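Local atomic coordinates of ERPP protein (Borrelia burgdorferi, PDB entry 4BOB), a protein that is an outer surface lipoprotein of the Lyme disease spirochaete and binds the complement regulator factor H, probably helping the bacterium evade complement. Residues A[124-128]-A[129-133]. Numbering follows the deposited sequence.
Sequences IESIN and GAEHI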
loop_
_atom_site.group_PDB
_atom_site.type_symbol
_atom_site.label_atom_id
_atom_site.label_comp_id
_atom_site.label_asym_id
_atom_site.label_seq_id
_atom_site.Cartn_x
_atom_site.Cartn_y
_atom_site.Cartn_z
ATOM N N ILE A 124 10.416 6.332 -4.207
ATOM C CA ILE A 124 10.164 6.378 -5.657
ATOM C C ILE A 124 11.061 5.315 -6.257
ATOM O O ILE A 124 12.193 5.122 -5.820
ATOM C CB ILE A 124 10.472 7.756 -6.342
ATOM C CG1 ILE A 124 9.872 8.937 -5.581
ATOM C CG2 ILE A 124 9.904 7.806 -7.760
ATOM C CD1 ILE A 124 8.368 8.880 -5.455
ATOM N N GLU A 125 10.553 4.600 -7.241
ATOM C CA GLU A 125 11.349 3.580 -7.914
ATOM C C GLU A 125 10.873 3.394 -9.333
ATOM O O GLU A 125 9.708 3.049 -9.553
ATOM C CB GLU A 125 11.271 2.244 -7.172
ATOM C CG GLU A 125 12.541 1.881 -6.439
ATOM C CD GLU A 125 12.476 0.492 -5.833
ATOM O OE1 GLU A 125 11.908 -0.427 -6.480
ATOM O OE2 GLU A 125 13.008 0.320 -4.709
ATOM N N SER A 126 11.774 3.645 -10.279
ATOM C CA SER A 126 11.558 3.323 -11.681
ATOM C C SER A 126 11.702 1.809 -11.762
ATOM O O SER A 126 12.647 1.267 -11.200
ATOM C CB SER A 126 12.610 4.028 -12.559
ATOM O OG SER A 126 12.006 4.841 -13.557
ATOM N N ILE A 127 10.767 1.119 -12.418
ATOM C CA ILE A 127 10.799 -0.357 -12.469
ATOM C C ILE A 127 11.115 -0.826 -13.904
ATOM O O ILE A 127 12.140 -1.507 -14.119
ATOM C CB ILE A 127 9.521 -0.993 -11.816
ATOM C CG1 ILE A 127 9.705 -1.043 -10.287
ATOM C CG2 ILE A 127 9.240 -2.402 -12.336
ATOM C CD1 ILE A 127 8.447 -1.227 -9.472
ATOM N N ASN A 128 10.280 -0.455 -14.879
ATOM C CA ASN A 128 10.636 -0.669 -16.293
ATOM C C ASN A 128 11.105 0.685 -16.786
ATOM O O ASN A 128 12.309 0.966 -16.742
ATOM C CB ASN A 128 9.468 -1.245 -17.117
ATOM C CG ASN A 128 9.899 -1.760 -18.496
ATOM O OD1 ASN A 128 10.916 -1.345 -19.042
ATOM N ND2 ASN A 128 9.108 -2.665 -19.066
ATOM N N GLY A 129 10.174 1.532 -17.218
ATOM C CA GLY A 129 10.445 2.972 -17.347
ATOM C C GLY A 129 9.534 3.808 -16.464
ATOM O O GLY A 129 9.542 5.037 -16.556
ATOM N N ALA A 130 8.774 3.134 -15.592
ATOM C CA ALA A 130 7.635 3.728 -14.865
ATOM C C ALA A 130 7.915 3.857 -13.377
ATOM O O ALA A 130 8.060 2.830 -12.689
ATOM C CB ALA A 130 6.381 2.888 -15.074
ATOM N N GLU A 131 7.991 5.099 -12.883
ATOM C CA GLU A 131 8.266 5.339 -11.466
ATOM C C GLU A 131 7.111 4.752 -10.679
ATOM O O GLU A 131 5.956 4.909 -11.090
ATOM C CB GLU A 131 8.404 6.830 -11.131
ATOM C CG GLU A 131 9.649 7.521 -11.668
ATOM C CD GLU A 131 9.871 8.891 -11.029
ATOM O OE1 GLU A 131 8.978 9.766 -11.135
ATOM O OE2 GLU A 131 10.948 9.083 -10.406
ATOM N N HIS A 132 7.432 4.050 -9.585
ATOM C CA HIS A 132 6.431 3.516 -8.651
ATOM C C HIS A 132 6.721 3.975 -7.257
ATOM O O HIS A 132 7.851 4.294 -6.931
ATOM C CB HIS A 132 6.494 2.000 -8.572
ATOM C CG HIS A 132 6.006 1.293 -9.790
ATOM N ND1 HIS A 132 6.671 1.348 -10.989
ATOM C CD2 HIS A 132 4.966 0.445 -9.968
ATOM C CE1 HIS A 132 6.034 0.600 -11.871
ATOM N NE2 HIS A 132 4.999 0.035 -11.274
ATOM N N ILE A 133 5.691 3.945 -6.425
ATOM C CA ILE A 133 5.831 4.104 -4.985
ATOM C C ILE A 133 6.107 2.700 -4.428
ATOM O O ILE A 133 5.292 1.783 -4.583
ATOM C CB ILE A 133 4.543 4.721 -4.374
ATOM C CG1 ILE A 133 4.417 6.217 -4.722
ATOM C CG2 ILE A 133 4.480 4.526 -2.866
ATOM C CD1 ILE A 133 5.558 7.098 -4.241
#
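Glu125 and His132 face each other as an antiparallel hydrogen-bonded pair, Glu125 N donating a hydrogen bond to His132 O (2.7 Å) and His132 N donating one to Glu125 O; the N-to-C directions of the short strands 124-126 and 131-133 make 143°, well short of exactly antiparallel. Beyond them the chain turns back through Ile127 to Ala130, and Ile127 N reaches Ala130 O at 3.2 Å. That same oxygen accepts a second hydrogen bond, from the imidazole, His132 ND1 lying 2.6 Å from Ala130 O. The two donors come from opposite faces of the Ala130 carbonyl plane, so the oxygen is gripped from above and below, and the ring bond helps fix the rotation of the imidazole. Over one ring face sits the methyl end of Ile127: its CD1 is 3.6 Å from the centroid of the His132 ring, a CH-pi contact only 18° off the normal, with the two side chains at roughly a right angle. Chi1 of -71° sets CG beside the backbone N of His132, and the turn of the ring about CB-CG then brings ND1 to the Ala130 carbonyl. This is the closed end of the beta hairpin formed by strands 119-126 and 131-139 in the large antiparallel sheet. Ala153 of strand 149-155 touches both Ile127 and His132, and Trp48 meets Ile127 and Glu125. The other face of the hairpin carries Ile124, Ser126, Glu131 and Ile133. Here Ile124 spreads two branches: CD1 meets Ile133 CD1 at 3.5 Å, while CG2, anti to the backbone N, approaches the carboxylate of Glu131. The extended Glu131 chain crosses Ile124 at a slant and also passes Ser126 OG. Leu156, at the start of helix 156-162, packs on Ile124, Glu131 and Ile133.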